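Local coordinates for polyprenyl synthetase (Nonlabens dokdonensis, PDB 6KD7), which probably acts as a magnesium-dependent prenyltransferase, building geranylgeranyl pyrophosphate as in related short-chain prenyl synthases, at residues M179-A184 / K189-I194; D209-A214 / K285-A290. All coordinates share one frame; numbering follows the deposited sequence.

Contact 1 (M179-A184 / K189-I194); sequences MGAIIA and KEQELI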
loop_
_atom_site.group_PDB
_atom_site.type_symbol
_atom_site.label_atom_id
_atom_site.label_comp_id
_atom_site.label_asym_id
_atom_site.label_seq_id
_atom_site.Cartn_x
_atom_site.Cartn_y
_atom_site.Cartn_z
ATOM N N MET A 179 18.985 42.152 -13.134
ATOM C CA MET A 179 18.128 42.296 -14.337
ATOM C C MET A 179 17.615 43.745 -14.433
ATOM O O MET A 179 17.297 44.210 -15.577
ATOM C CB MET A 179 16.932 41.319 -14.347
ATOM C CG MET A 179 17.413 39.858 -14.568
ATOM S SD MET A 179 16.194 38.556 -14.268
ATOM C CE MET A 179 14.868 39.037 -15.338
ATOM N N GLY A 180 17.356 44.390 -13.300
ATOM C CA GLY A 180 16.832 45.777 -13.333
ATOM C C GLY A 180 17.915 46.711 -13.830
ATOM O O GLY A 180 17.631 47.538 -14.683
ATOM N N ALA A 181 19.134 46.475 -13.367
ATOM C CA ALA A 181 20.356 47.180 -13.771
ATOM C C ALA A 181 20.570 46.995 -15.288
ATOM O O ALA A 181 20.834 47.987 -15.992
ATOM C CB ALA A 181 21.501 46.703 -12.922
ATOM N N ILE A 182 20.370 45.792 -15.818
ATOM C CA ILE A 182 20.527 45.531 -17.270
ATOM C C ILE A 182 19.494 46.373 -18.003
ATOM O O ILE A 182 19.805 46.925 -19.037
ATOM C CB ILE A 182 20.335 44.040 -17.608
ATOM C CG1 ILE A 182 21.527 43.209 -17.142
ATOM C CG2 ILE A 182 20.031 43.837 -19.088
ATOM C CD1 ILE A 182 21.201 41.734 -17.119
ATOM N N ILE A 183 18.274 46.420 -17.504
ATOM C CA ILE A 183 17.221 47.192 -18.217
ATOM C C ILE A 183 17.539 48.696 -18.216
ATOM O O ILE A 183 17.076 49.381 -19.118
ATOM C CB ILE A 183 15.838 46.809 -17.678
ATOM C CG1 ILE A 183 15.528 45.367 -18.087
ATOM C CG2 ILE A 183 14.780 47.774 -18.166
ATOM C CD1 ILE A 183 14.468 44.700 -17.278
ATOM N N ALA A 184 18.269 49.176 -17.213
ATOM C CA ALA A 184 18.622 50.611 -17.080
ATOM C C ALA A 184 19.860 50.917 -17.932
ATOM O O ALA A 184 20.311 52.062 -17.898
ATOM C CB ALA A 184 18.894 50.953 -15.622
ATOM N N LYS A 189 30.349 45.915 -14.705
ATOM C CA LYS A 189 30.981 46.126 -13.383
ATOM C C LYS A 189 29.913 46.563 -12.379
ATOM O O LYS A 189 29.907 46.034 -11.272
ATOM C CB LYS A 189 32.053 47.208 -13.523
ATOM C CG LYS A 189 33.097 47.264 -12.420
ATOM C CD LYS A 189 34.070 48.404 -12.616
ATOM C CE LYS A 189 35.284 48.334 -11.714
ATOM N NZ LYS A 189 35.982 49.641 -11.626
ATOM N N GLU A 190 29.030 47.473 -12.782
ATOM C CA GLU A 190 27.952 47.960 -11.891
ATOM C C GLU A 190 26.942 46.831 -11.660
ATOM O O GLU A 190 26.566 46.609 -10.533
ATOM C CB GLU A 190 27.291 49.209 -12.467
ATOM C CG GLU A 190 26.359 49.912 -11.506
ATOM C CD GLU A 190 26.942 50.369 -10.182
ATOM O OE1 GLU A 190 28.154 50.473 -10.074
ATOM O OE2 GLU A 190 26.169 50.610 -9.276
ATOM N N GLN A 191 26.615 46.093 -12.712
ATOM C CA GLN A 191 25.637 44.989 -12.606
ATOM C C GLN A 191 26.130 43.999 -11.553
ATOM O O GLN A 191 25.360 43.628 -10.716
ATOM C CB GLN A 191 25.591 44.248 -13.934
ATOM C CG GLN A 191 24.738 44.920 -14.982
ATOM C CD GLN A 191 24.744 44.105 -16.246
ATOM O OE1 GLN A 191 24.813 42.890 -16.217
ATOM N NE2 GLN A 191 24.689 44.785 -17.365
ATOM N N GLU A 192 27.404 43.663 -11.602
ATOM C CA GLU A 192 27.973 42.724 -10.619
ATOM C C GLU A 192 27.931 43.329 -9.212
ATOM O O GLU A 192 27.857 42.559 -8.267
ATOM C CB GLU A 192 29.313 42.186 -11.110
ATOM C CG GLU A 192 29.193 41.564 -12.489
ATOM C CD GLU A 192 30.358 40.714 -12.949
ATOM O OE1 GLU A 192 30.141 39.854 -13.807
ATOM O OE2 GLU A 192 31.465 40.911 -12.444
ATOM N N LEU A 193 28.004 44.654 -9.075
ATOM C CA LEU A 193 28.045 45.218 -7.710
ATOM C C LEU A 193 26.634 45.024 -7.131
ATOM O O LEU A 193 26.513 44.649 -5.951
ATOM C CB LEU A 193 28.491 46.686 -7.717
ATOM C CG LEU A 193 29.998 46.930 -7.903
ATOM C CD1 LEU A 193 30.289 48.426 -7.870
ATOM C CD2 LEU A 193 30.841 46.254 -6.847
ATOM N N ILE A 194 25.593 45.349 -7.888
ATOM C CA ILE A 194 24.223 45.163 -7.329
ATOM C C ILE A 194 23.951 43.666 -7.105
ATOM O O ILE A 194 23.314 43.344 -6.116
ATOM C CB ILE A 194 23.131 45.939 -8.082
ATOM C CG1 ILE A 194 21.941 46.212 -7.160
ATOM C CG2 ILE A 194 22.741 45.244 -9.371
ATOM C CD1 ILE A 194 20.903 47.121 -7.732
#
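Gln-191 holds CG opposite its own carbonyl carbon (chi1 -81°) and then runs straight (chi2 -179°), which carries its amide across to Ile-182. There CG1 of Ile-182 lies over the flat of the amide, 3.5 Å from CD of Gln-191; this CG1 stands anti to its own carbonyl carbon, beside the backbone N, which leaves the ethyl branch facing the amide. Beside this, the methyl CB of Ala-181 touches CG2 of Ile-194 at 4.0 Å and CG of Gln-191 at 4.2 Å. The CA atoms of Ala-181 and Gln-191 are 5.8 Å apart, an approach that the small alanine permits. The axes of 179-183 and 189-194 run roughly antiparallel, at 153° and 9.2 Å at their closest, in a helical hairpin. Gln-128 and Leu-129 of helix 123-150 also touch Ile-182, while Ser-50, Met-53 and Tyr-54 of helix 42-54 cover Ile-194. In place of Gln-191, an alanine here would lack the long reach and is likely to leave CG1 of Ile-182 less covered and open a gap between the arms. No hydrogen bond joins the segments, so the contact across them probably rests on shape fit and dispersion.

Contact 2 (D209-A214 / K285-A290); sequences DDYLDA and KATLDA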
loop_
_atom_site.group_PDB
_atom_site.type_symbol
_atom_site.label_atom_id
_atom_site.label_comp_id
_atom_site.label_asym_id
_atom_site.label_seq_id
_atom_site.Cartn_x
_atom_site.Cartn_y
_atom_site.Cartn_z
ATOM N N ASP A 209 15.772 32.812 8.011
ATOM C CA ASP A 209 14.754 31.747 7.885
ATOM C C ASP A 209 15.221 30.526 8.722
ATOM O O ASP A 209 14.431 29.985 9.490
ATOM C CB ASP A 209 14.474 31.507 6.409
ATOM C CG ASP A 209 13.585 30.294 6.217
ATOM O OD1 ASP A 209 14.130 29.156 6.186
ATOM O OD2 ASP A 209 12.348 30.480 6.155
ATOM N N ASP A 210 16.501 30.158 8.685
ATOM C CA ASP A 210 17.017 29.032 9.488
ATOM C C ASP A 210 16.715 29.329 10.961
ATOM O O ASP A 210 16.345 28.414 11.665
ATOM C CB ASP A 210 18.513 28.820 9.269
ATOM C CG ASP A 210 18.892 28.193 7.939
ATOM O OD1 ASP A 210 17.969 27.907 7.126
ATOM O OD2 ASP A 210 20.102 27.953 7.755
ATOM N N TYR A 211 16.917 30.573 11.406
ATOM C CA TYR A 211 16.799 30.965 12.823
ATOM C C TYR A 211 15.335 30.886 13.249
ATOM O O TYR A 211 15.022 30.340 14.328
ATOM C CB TYR A 211 17.357 32.372 13.065
ATOM C CG TYR A 211 17.238 32.803 14.503
ATOM C CD1 TYR A 211 16.086 33.409 14.968
ATOM C CD2 TYR A 211 18.238 32.494 15.402
ATOM C CE1 TYR A 211 15.958 33.750 16.299
ATOM C CE2 TYR A 211 18.132 32.829 16.738
ATOM C CZ TYR A 211 16.986 33.461 17.176
ATOM O OH TYR A 211 16.896 33.774 18.489
ATOM N N LEU A 212 14.459 31.446 12.436
ATOM C CA LEU A 212 13.028 31.609 12.759
ATOM C C LEU A 212 12.324 30.256 12.628
ATOM O O LEU A 212 11.258 30.098 13.225
ATOM C CB LEU A 212 12.387 32.673 11.855
ATOM C CG LEU A 212 12.802 34.132 12.134
ATOM C CD1 LEU A 212 12.125 35.085 11.159
ATOM C CD2 LEU A 212 12.496 34.564 13.572
ATOM N N ASP A 213 12.858 29.328 11.846
ATOM C CA ASP A 213 12.241 27.979 11.744
ATOM C C ASP A 213 12.194 27.367 13.161
ATOM O O ASP A 213 11.185 26.830 13.492
ATOM C CB ASP A 213 12.998 27.084 10.762
ATOM C CG ASP A 213 12.286 25.771 10.495
ATOM O OD1 ASP A 213 12.473 24.819 11.276
ATOM O OD2 ASP A 213 11.474 25.764 9.598
ATOM N N ALA A 214 13.257 27.490 13.944
ATOM C CA ALA A 214 13.346 27.003 15.334
ATOM C C ALA A 214 12.677 27.983 16.306
ATOM O O ALA A 214 11.903 27.517 17.153
ATOM C CB ALA A 214 14.783 26.810 15.707
ATOM N N LYS A 285 23.157 32.122 19.027
ATOM C CA LYS A 285 23.876 33.416 18.970
ATOM C C LYS A 285 24.761 33.455 17.724
ATOM O O LYS A 285 24.787 34.490 17.075
ATOM C CB LYS A 285 24.738 33.604 20.220
ATOM C CG LYS A 285 25.776 34.710 20.117
ATOM C CD LYS A 285 26.657 34.849 21.331
ATOM C CE LYS A 285 27.793 35.832 21.134
ATOM N NZ LYS A 285 28.415 36.223 22.422
ATOM N N ALA A 286 25.422 32.348 17.392
ATOM C CA ALA A 286 26.348 32.323 16.244
ATOM C C ALA A 286 25.541 32.542 14.955
ATOM O O ALA A 286 26.095 33.165 14.027
ATOM C CB ALA A 286 27.167 31.057 16.206
ATOM N N THR A 287 24.271 32.138 14.954
ATOM C CA THR A 287 23.357 32.296 13.807
ATOM C C THR A 287 22.949 33.770 13.703
ATOM O O THR A 287 23.049 34.337 12.609
ATOM C CB THR A 287 22.170 31.323 13.879
ATOM O OG1 THR A 287 22.717 30.005 13.792
ATOM C CG2 THR A 287 21.192 31.552 12.752
ATOM N N LEU A 288 22.526 34.370 14.800
ATOM C CA LEU A 288 22.218 35.821 14.844
ATOM C C LEU A 288 23.461 36.620 14.433
ATOM O O LEU A 288 23.291 37.576 13.678
ATOM C CB LEU A 288 21.762 36.167 16.251
ATOM C CG LEU A 288 20.416 35.574 16.637
ATOM C CD1 LEU A 288 20.087 35.973 18.062
ATOM C CD2 LEU A 288 19.307 35.999 15.695
ATOM N N ASP A 289 24.660 36.208 14.836
ATOM C CA ASP A 289 25.904 36.911 14.439
ATOM C C ASP A 289 26.086 36.815 12.919
ATOM O O ASP A 289 26.443 37.819 12.291
ATOM C CB ASP A 289 27.149 36.387 15.166
ATOM C CG ASP A 289 27.155 36.739 16.650
ATOM O OD1 ASP A 289 26.256 37.543 17.109
ATOM O OD2 ASP A 289 27.986 36.130 17.362
ATOM N N ALA A 290 25.877 35.645 12.336
ATOM C CA ALA A 290 26.097 35.470 10.890
ATOM C C ALA A 290 25.061 36.313 10.128
ATOM O O ALA A 290 25.434 36.886 9.097
ATOM C CB ALA A 290 26.055 34.006 10.533
#
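Tyr-211 is the residue of 209-214 that touches 285-290, meeting Thr-287 and Leu-288, while the acidic residues on its helix turn to other partners. Asp-209 makes a salt bridge through OD2 with Lys-223; Asp-210 OD2 accepts a hydrogen bond from Tyr-236 N and is hydrogen-bonded to Tyr-161 OH. Tyr-211 then sends its ring toward helix 283-303, CG lying anti to the backbone N (chi1 179°). One face of the ring receives CD2 of Leu-288 in a CH-pi contact, the methyl carbon 3.6 Å from the ring centroid and 15° off the normal. That methyl leans to the CE2 side of the ring, with Leu-288 CD2 3.5 Å from Tyr-211 CE2, and the other methyl, CD1, lies 3.9 Å from Tyr-211 OH. At the ring edge Thr-287 offers CG2, 3.9 Å from CB of Tyr-211, while its hydroxyl OG1 is hydrogen-bonded to Gly-283 O within its own helix. Leu-288 and Thr-287 thus grip the tyrosine from face and edge without any polar bond across. Further along, Asp-213 OD2 forms a salt bridge with the same Lys-223. The sequence Asp-Asp-Tyr-Leu-Asp of 209-213 fits the second aspartate-rich DDxxD motif of trans-prenyl synthases, usually a magnesium-binding element; Tyr-211, inside the motif, has its side chain about 12 Å from a bound magnesium ion in the mainly helical prenyl synthase fold.

How the contacts relate
Following the chain from the N terminus, helix 158-183 ends and, after a turn of a few residues, helix 188-215 starts back beside it; contact 1 closes this short hairpin. The same helix then runs on to 209-214, where contact 2 joins it to helix 283-303, closing a far longer loop of 70 residues that includes helices 227-230, 236-241, 248-254 and 264-281. The contacts are in series, neither nested nor crossed. The centres of contact 1 and contact 2 are about 30 Å apart. Between their nearest atoms the distance is about 17 Å, so they do not touch. Helix 188-215 is therefore fastened near its start to the preceding helix and near its end to a late helix of the chain.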